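Local coordinates for agenet domain-containing protein (Arabidopsis thaliana, PDB 6IE4), which probably reads methylation marks on the histone H3 tail, which it binds through tandem Agenet domains of the SH3 clan, at residues K90-A102 with G111-V124. Numbering follows the deposited sequence.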
ATOM      1  N   LYS A  90      -1.819  -7.635  16.609  1.00 58.47           N
ATOM      2  CA  LYS A  90      -0.995  -6.436  16.509  1.00 60.10           C
ATOM      3  C   LYS A  90       0.349  -6.583  17.203  1.00 56.91           C
ATOM      4  O   LYS A  90       1.225  -5.740  17.003  1.00 51.68           O
ATOM      5  CB  LYS A  90      -1.772  -5.278  17.157  1.00 63.54           C
ATOM      6  CG  LYS A  90      -1.232  -3.862  17.117  1.00 74.80           C
ATOM      7  CD  LYS A  90      -1.737  -3.083  15.918  1.00 77.97           C
ATOM      8  CE  LYS A  90      -1.093  -1.678  15.851  1.00 86.63           C
ATOM      9  NZ  LYS A  90      -1.063  -0.994  14.490  1.00 64.73           N
ATOM     10  N   LYS A  91       0.567  -7.669  17.944  1.00 56.69           N
ATOM     11  CA  LYS A  91       1.797  -7.835  18.702  1.00 51.69           C
ATOM     12  C   LYS A  91       2.414  -9.218  18.563  1.00 50.56           C
ATOM     13  O   LYS A  91       3.387  -9.514  19.271  1.00 46.00           O
ATOM     14  CB  LYS A  91       1.496  -7.598  20.189  1.00 51.09           C
ATOM     15  CG  LYS A  91       0.806  -6.288  20.575  1.00 58.08           C
ATOM     16  CD  LYS A  91       1.773  -5.287  21.205  1.00 60.92           C
ATOM     17  CE  LYS A  91       1.123  -4.699  22.471  1.00 64.74           C
ATOM     18  NZ  LYS A  91       2.028  -3.819  23.286  1.00 58.46           N
ATOM     19  N   LYS A  92       1.961 -10.035  17.616  1.00 45.93           N
ATOM     20  CA  LYS A  92       2.631 -11.313  17.450  1.00 45.39           C
ATOM     21  C   LYS A  92       3.996 -11.106  16.799  1.00 43.95           C
ATOM     22  O   LYS A  92       4.322 -10.033  16.295  1.00 45.14           O
ATOM     23  CB  LYS A  92       1.752 -12.289  16.653  1.00 48.26           C
ATOM     24  CG  LYS A  92       2.081 -12.439  15.165  1.00 54.16           C
ATOM     25  CD  LYS A  92       1.086 -13.376  14.421  1.00 56.80           C
ATOM     26  CE  LYS A  92       1.223 -13.259  12.869  1.00 54.86           C
ATOM     27  NZ  LYS A  92       1.913 -14.416  12.175  1.00 39.33           N
ATOM     28  N   LYS A  93       4.822 -12.139  16.872  1.00 44.53           N
ATOM     29  CA  LYS A  93       6.188 -12.051  16.388  1.00 34.73           C
ATOM     30  C   LYS A  93       6.205 -12.072  14.866  1.00 38.49           C
ATOM     31  O   LYS A  93       5.319 -12.647  14.226  1.00 42.22           O
ATOM     32  CB  LYS A  93       7.017 -13.208  16.949  1.00 35.50           C
ATOM     33  CG  LYS A  93       8.498 -12.925  17.071  1.00 49.99           C
ATOM     34  CD  LYS A  93       9.361 -14.049  16.492  1.00 54.05           C
ATOM     35  CE  LYS A  93      10.795 -13.562  16.224  1.00 43.44           C
ATOM     36  NZ  LYS A  93      11.484 -14.410  15.189  1.00 42.38           N
ATOM     37  N   ILE A  94       7.216 -11.427  14.287  1.00 37.71           N
ATOM     38  CA  ILE A  94       7.472 -11.488  12.851  1.00 37.82           C
ATOM     39  C   ILE A  94       8.670 -12.397  12.620  1.00 34.95           C
ATOM     40  O   ILE A  94       9.677 -12.291  13.326  1.00 36.63           O
ATOM     41  CB  ILE A  94       7.689 -10.087  12.263  1.00 32.65           C
ATOM     42  CG1 ILE A  94       6.449  -9.259  12.556  1.00 30.33           C
ATOM     43  CG2 ILE A  94       7.976 -10.158  10.778  1.00 29.74           C
ATOM     44  CD1 ILE A  94       6.246  -8.137  11.619  1.00 34.60           C
ATOM     45  N   VAL A  95       8.543 -13.315  11.664  1.00 31.46           N
ATOM     46  CA  VAL A  95       9.487 -14.408  11.481  1.00 29.94           C
ATOM     47  C   VAL A  95      10.032 -14.403  10.058  1.00 28.50           C
ATOM     48  O   VAL A  95       9.421 -13.867   9.133  1.00 31.67           O
ATOM     49  CB  VAL A  95       8.820 -15.758  11.813  1.00 32.57           C
ATOM     50  CG1 VAL A  95       8.109 -15.642  13.129  1.00 33.48           C
ATOM     51  CG2 VAL A  95       7.824 -16.151  10.716  1.00 30.60           C
ATOM     52  N   VAL A  96      11.202 -15.007   9.886  1.00 28.17           N
ATOM     53  CA  VAL A  96      11.762 -15.192   8.552  1.00 28.31           C
ATOM     54  C   VAL A  96      10.754 -15.871   7.639  1.00 29.83           C
ATOM     55  O   VAL A  96      10.313 -16.991   7.909  1.00 36.06           O
ATOM     56  CB  VAL A  96      13.078 -15.980   8.599  1.00 26.33           C
ATOM     57  CG1 VAL A  96      13.592 -16.240   7.196  1.00 23.28           C
ATOM     58  CG2 VAL A  96      14.092 -15.203   9.392  1.00 35.49           C
ATOM     59  N   GLY A  97      10.428 -15.220   6.521  1.00 29.11           N
ATOM     60  CA  GLY A  97       9.567 -15.778   5.517  1.00 29.40           C
ATOM     61  C   GLY A  97       8.155 -15.256   5.552  1.00 29.64           C
ATOM     62  O   GLY A  97       7.397 -15.519   4.620  1.00 29.66           O
ATOM     63  N   GLU A  98       7.755 -14.638   6.658  1.00 30.15           N
ATOM     64  CA  GLU A  98       6.499 -13.908   6.700  1.00 32.14           C
ATOM     65  C   GLU A  98       6.386 -12.922   5.540  1.00 33.86           C
ATOM     66  O   GLU A  98       7.323 -12.185   5.229  1.00 34.13           O
ATOM     67  CB  GLU A  98       6.354 -13.177   8.033  1.00 33.71           C
ATOM     68  CG  GLU A  98       4.905 -12.842   8.344  1.00 37.58           C
ATOM     69  CD  GLU A  98       4.591 -12.812   9.829  1.00 44.58           C
ATOM     70  OE1 GLU A  98       5.515 -12.980  10.677  1.00 39.14           O
ATOM     71  OE2 GLU A  98       3.390 -12.628  10.135  1.00 50.76           O
ATOM     72  N   GLU A  99       5.218 -12.887   4.909  1.00 34.53           N
ATOM     73  CA  GLU A  99       4.940 -11.797   3.996  1.00 33.66           C
ATOM     74  C   GLU A  99       4.459 -10.590   4.765  1.00 33.36           C
ATOM     75  O   GLU A  99       3.639 -10.699   5.678  1.00 31.43           O
ATOM     76  CB  GLU A  99       3.903 -12.176   2.949  1.00 39.92           C
ATOM     77  CG  GLU A  99       4.572 -12.978   1.928  1.00 47.40           C
ATOM     78  CD  GLU A  99       5.206 -12.140   0.841  1.00 55.02           C
ATOM     79  OE1 GLU A  99       4.704 -11.013   0.611  1.00 52.83           O
ATOM     80  OE2 GLU A  99       6.255 -12.580   0.286  1.00 52.05           O
ATOM     81  N   VAL A 100       4.940  -9.427   4.342  1.00 33.89           N
ATOM     82  CA  VAL A 100       4.744  -8.176   5.045  1.00 25.52           C
ATOM     83  C   VAL A 100       4.600  -7.095   3.994  1.00 25.31           C
ATOM     84  O   VAL A 100       4.870  -7.301   2.812  1.00 27.18           O
ATOM     85  CB  VAL A 100       5.919  -7.822   5.980  1.00 27.02           C
ATOM     86  CG1 VAL A 100       6.123  -8.869   7.078  1.00 27.95           C
ATOM     87  CG2 VAL A 100       7.178  -7.671   5.146  1.00 27.50           C
ATOM     88  N   ASP A 101       4.160  -5.938   4.441  1.00 26.28           N
ATOM     89  CA  ASP A 101       4.157  -4.722   3.656  1.00 27.13           C
ATOM     90  C   ASP A 101       5.001  -3.767   4.466  1.00 27.09           C
ATOM     91  O   ASP A 101       4.813  -3.665   5.682  1.00 29.16           O
ATOM     92  CB  ASP A 101       2.759  -4.120   3.441  1.00 28.42           C
ATOM     93  CG  ASP A 101       1.924  -4.868   2.428  1.00 28.62           C
ATOM     94  OD1 ASP A 101       2.467  -5.626   1.591  1.00 28.25           O
ATOM     95  OD2 ASP A 101       0.700  -4.648   2.458  1.00 31.56           O
ATOM     96  N   ALA A 102       5.969  -3.140   3.828  1.00 24.91           N
ATOM     97  CA  ALA A 102       6.740  -2.103   4.483  1.00 26.63           C
ATOM     98  C   ALA A 102       6.236  -0.752   4.009  1.00 26.31           C
ATOM     99  O   ALA A 102       5.814  -0.613   2.860  1.00 23.46           O
ATOM    100  CB  ALA A 102       8.234  -2.264   4.185  1.00 25.02           C
ATOM    101  N   GLY A 111       6.835  -7.542   0.460  1.00 27.86           N
ATOM    102  CA  GLY A 111       8.143  -8.168   0.437  1.00 32.28           C
ATOM    103  C   GLY A 111       8.192  -9.304   1.431  1.00 35.39           C
ATOM    104  O   GLY A 111       7.292  -9.456   2.270  1.00 34.17           O
ATOM    105  N   ASP A 112       9.215 -10.150   1.274  1.00 30.95           N
ATOM    106  CA  ASP A 112       9.483 -11.232   2.215  1.00 37.10           C
ATOM    107  C   ASP A 112      10.437 -10.748   3.298  1.00 33.06           C
ATOM    108  O   ASP A 112      11.268  -9.882   3.054  1.00 35.04           O
ATOM    109  CB  ASP A 112      10.087 -12.458   1.515  1.00 42.07           C
ATOM    110  CG  ASP A 112       9.281 -12.921   0.286  1.00 53.51           C
ATOM    111  OD1 ASP A 112       9.437 -12.321  -0.805  1.00 52.78           O
ATOM    112  OD2 ASP A 112       8.529 -13.922   0.396  1.00 54.52           O
ATOM    113  N   VAL A 113      10.330 -11.330   4.496  1.00 31.77           N
ATOM    114  CA  VAL A 113      11.309 -11.097   5.556  1.00 27.98           C
ATOM    115  C   VAL A 113      12.421 -12.121   5.411  1.00 31.50           C
ATOM    116  O   VAL A 113      12.183 -13.329   5.511  1.00 31.03           O
ATOM    117  CB  VAL A 113      10.670 -11.220   6.947  1.00 30.50           C
ATOM    118  CG1 VAL A 113      11.708 -11.003   8.034  1.00 26.91           C
ATOM    119  CG2 VAL A 113       9.525 -10.251   7.115  1.00 31.32           C
ATOM    120  N   THR A 114      13.655 -11.654   5.245  1.00 31.44           N
ATOM    121  CA  THR A 114      14.734 -12.605   5.055  1.00 31.32           C
ATOM    122  C   THR A 114      15.603 -12.739   6.283  1.00 35.04           C
ATOM    123  O   THR A 114      16.250 -13.778   6.450  1.00 36.92           O
ATOM    124  CB  THR A 114      15.623 -12.219   3.870  1.00 33.13           C
ATOM    125  OG1 THR A 114      16.066 -10.870   4.022  1.00 35.62           O
ATOM    126  CG2 THR A 114      14.865 -12.360   2.563  1.00 33.10           C
ATOM    127  N   GLU A 115      15.600 -11.738   7.158  1.00 34.79           N
ATOM    128  CA  GLU A 115      16.433 -11.753   8.346  1.00 38.45           C
ATOM    129  C   GLU A 115      15.703 -11.052   9.485  1.00 37.96           C
ATOM    130  O   GLU A 115      15.068 -10.013   9.274  1.00 37.24           O
ATOM    131  CB  GLU A 115      17.775 -11.083   8.041  1.00 38.74           C
ATOM    132  CG  GLU A 115      18.779 -11.084   9.165  1.00 46.51           C
ATOM    133  CD  GLU A 115      20.214 -11.031   8.654  1.00 52.36           C
ATOM    134  OE1 GLU A 115      20.464 -10.360   7.625  1.00 51.15           O
ATOM    135  OE2 GLU A 115      21.087 -11.661   9.292  1.00 51.50           O
ATOM    136  N   VAL A 116      15.797 -11.629  10.686  1.00 40.74           N
ATOM    137  CA  VAL A 116      15.292 -11.026  11.919  1.00 36.20           C
ATOM    138  C   VAL A 116      16.511 -10.609  12.729  1.00 42.13           C
ATOM    139  O   VAL A 116      17.385 -11.437  13.001  1.00 50.12           O
ATOM    140  CB  VAL A 116      14.412 -12.012  12.711  1.00 35.75           C
ATOM    141  CG1 VAL A 116      14.334 -11.618  14.171  1.00 37.64           C
ATOM    142  CG2 VAL A 116      13.006 -12.113  12.105  1.00 30.50           C
ATOM    143  N   LEU A 117      16.590  -9.328  13.087  1.00 43.36           N
ATOM    144  CA  LEU A 117      17.796  -8.756  13.676  1.00 44.13           C
ATOM    145  C   LEU A 117      17.601  -8.494  15.168  1.00 51.79           C
ATOM    146  O   LEU A 117      16.486  -8.222  15.624  1.00 53.64           O
ATOM    147  CB  LEU A 117      18.186  -7.452  12.960  1.00 44.90           C
ATOM    148  CG  LEU A 117      18.292  -7.421  11.424  1.00 41.75           C
ATOM    149  CD1 LEU A 117      18.092  -5.997  10.892  1.00 41.12           C
ATOM    150  CD2 LEU A 117      19.598  -7.976  10.910  1.00 43.48           C
ATOM    151  N   ASP A 118      18.715  -8.515  15.923  1.00 58.12           N
ATOM    152  CA  ASP A 118      18.664  -8.542  17.389  1.00 62.18           C
ATOM    153  C   ASP A 118      17.987  -7.330  18.004  1.00 56.64           C
ATOM    154  O   ASP A 118      17.693  -7.356  19.207  1.00 61.85           O
ATOM    155  CB  ASP A 118      20.065  -8.611  18.008  1.00 64.31           C
ATOM    156  CG  ASP A 118      20.840  -9.837  17.592  1.00 70.03           C
ATOM    157  OD1 ASP A 118      20.522 -10.444  16.545  1.00 64.58           O
ATOM    158  OD2 ASP A 118      21.773 -10.197  18.339  1.00 80.98           O
ATOM    159  N   ASP A 119      17.700  -6.301  17.221  1.00 52.00           N
ATOM    160  CA  ASP A 119      17.236  -5.047  17.789  1.00 58.70           C
ATOM    161  C   ASP A 119      15.861  -4.648  17.273  1.00 57.87           C
ATOM    162  O   ASP A 119      15.633  -3.481  16.925  1.00 55.68           O
ATOM    163  CB  ASP A 119      18.264  -3.957  17.496  1.00 56.23           C
ATOM    164  CG  ASP A 119      18.771  -4.014  16.074  1.00 56.18           C
ATOM    165  OD1 ASP A 119      19.112  -5.130  15.610  1.00 50.26           O
ATOM    166  OD2 ASP A 119      18.830  -2.940  15.429  1.00 60.00           O
ATOM    167  N   GLY A 120      14.931  -5.603  17.227  1.00 58.63           N
ATOM    168  CA  GLY A 120      13.592  -5.244  16.812  1.00 52.89           C
ATOM    169  C   GLY A 120      13.462  -4.911  15.346  1.00 49.29           C
ATOM    170  O   GLY A 120      12.413  -4.389  14.943  1.00 45.32           O
ATOM    171  N   LYS A 121      14.535  -5.066  14.564  1.00 47.63           N
ATOM    172  CA  LYS A 121      14.573  -4.685  13.160  1.00 40.71           C
ATOM    173  C   LYS A 121      14.528  -5.918  12.267  1.00 35.55           C
ATOM    174  O   LYS A 121      14.853  -7.035  12.680  1.00 36.17           O
ATOM    175  CB  LYS A 121      15.825  -3.847  12.854  1.00 38.21           C
ATOM    176  CG  LYS A 121      15.865  -2.516  13.622  1.00 46.00           C
ATOM    177  CD  LYS A 121      16.956  -1.576  13.108  1.00 49.52           C
ATOM    178  CE  LYS A 121      16.841  -0.171  13.720  1.00 49.14           C
ATOM    179  NZ  LYS A 121      16.937  -0.125  15.213  1.00 45.97           N
ATOM    180  N   PHE A 122      14.096  -5.698  11.031  1.00 30.61           N
ATOM    181  CA  PHE A 122      13.945  -6.762  10.061  1.00 27.93           C
ATOM    182  C   PHE A 122      14.571  -6.308   8.761  1.00 27.34           C
ATOM    183  O   PHE A 122      14.703  -5.108   8.498  1.00 26.06           O
ATOM    184  CB  PHE A 122      12.460  -7.113   9.844  1.00 30.85           C
ATOM    185  CG  PHE A 122      11.706  -7.321  11.127  1.00 28.99           C
ATOM    186  CD1 PHE A 122      11.172  -6.246  11.808  1.00 29.80           C
ATOM    187  CD2 PHE A 122      11.582  -8.583  11.676  1.00 29.07           C
ATOM    188  CE1 PHE A 122      10.509  -6.431  12.996  1.00 30.52           C
ATOM    189  CE2 PHE A 122      10.918  -8.769  12.854  1.00 29.38           C
ATOM    190  CZ  PHE A 122      10.385  -7.690  13.520  1.00 27.94           C
ATOM    191  N   SER A 123      14.908  -7.281   7.929  1.00 27.05           N
ATOM    192  CA  SER A 123      15.445  -7.011   6.609  1.00 27.37           C
ATOM    193  C   SER A 123      14.566  -7.746   5.617  1.00 26.89           C
ATOM    194  O   SER A 123      14.290  -8.937   5.791  1.00 28.14           O
ATOM    195  CB  SER A 123      16.927  -7.466   6.487  1.00 28.93           C
ATOM    196  OG  SER A 123      17.433  -7.310   5.171  1.00 25.31           O
ATOM    197  N   VAL A 124      14.179  -7.051   4.550  1.00 26.58           N
ATOM    198  CA  VAL A 124      12.993  -7.388   3.775  1.00 26.61           C
ATOM    199  C   VAL A 124      13.381  -7.420   2.304  1.00 27.23           C
ATOM    200  O   VAL A 124      13.954  -6.452   1.799  1.00 33.57           O
ATOM    201  CB  VAL A 124      11.857  -6.367   4.001  1.00 27.27           C
ATOM    202  CG1 VAL A 124      10.675  -6.676   3.085  1.00 24.59           C
ATOM    203  CG2 VAL A 124      11.412  -6.324   5.462  1.00 24.77           C
TER
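Val113 turns CG1 anti to its backbone N (chi1 179°) and CG2 anti to its carbonyl carbon, which carries CG2 over to Val100 and Ile94. Val100, with CG1 anti to its own carbonyl carbon (chi1 -61°), crosses Val113 at about a right angle, and its CG1 lies 3.7 Å from Val113 CG2. Ile94 adds its CG2 to the same methyl, while its CB rests 3.5 Å from Phe122 CE2, meeting the ring obliquely. Beta-branched side chains suit these places because their two arms spread close to the backbone: Val100 also extends CG2 toward Val124 CG1. Leu140 packs on Phe122 and Phe135 on Val124, extending the apolar layer in what is probably the second of the tandem Agenet domains, an SH3-like fold. Here the antiparallel hairpin of strands 99-104 and 107-117 pairs Val100 with Gly111 through two hydrogen bonds; that from Val100 N to Gly111 O is 3.1 Å long. Gly111 contributes backbone alone to this pair. Beyond the paired strands, the type II turn from Val95 to Glu98 brings its backbone against Val113. Gly97 N gives a 2.8 Å hydrogen bond to Val113 O, and Val113 N returns one to Glu98 O. Gly97 holds the third position of the turn, where the backbone takes a positive phi (102°) that glycine adopts easily. The long side chain of Glu98 serves twice: OE1 accepts from Val95 N and so closes the turn on itself, whereas OE2 forms a salt bridge with Lys92 NZ and ties the turn to the chain before it. Along strand 107-117 past Val113, Val116 CG2 lies 3.6 Å from Ile94 O, and Val96 sets CG1 against the carbonyl oxygens of Val113 and Thr114.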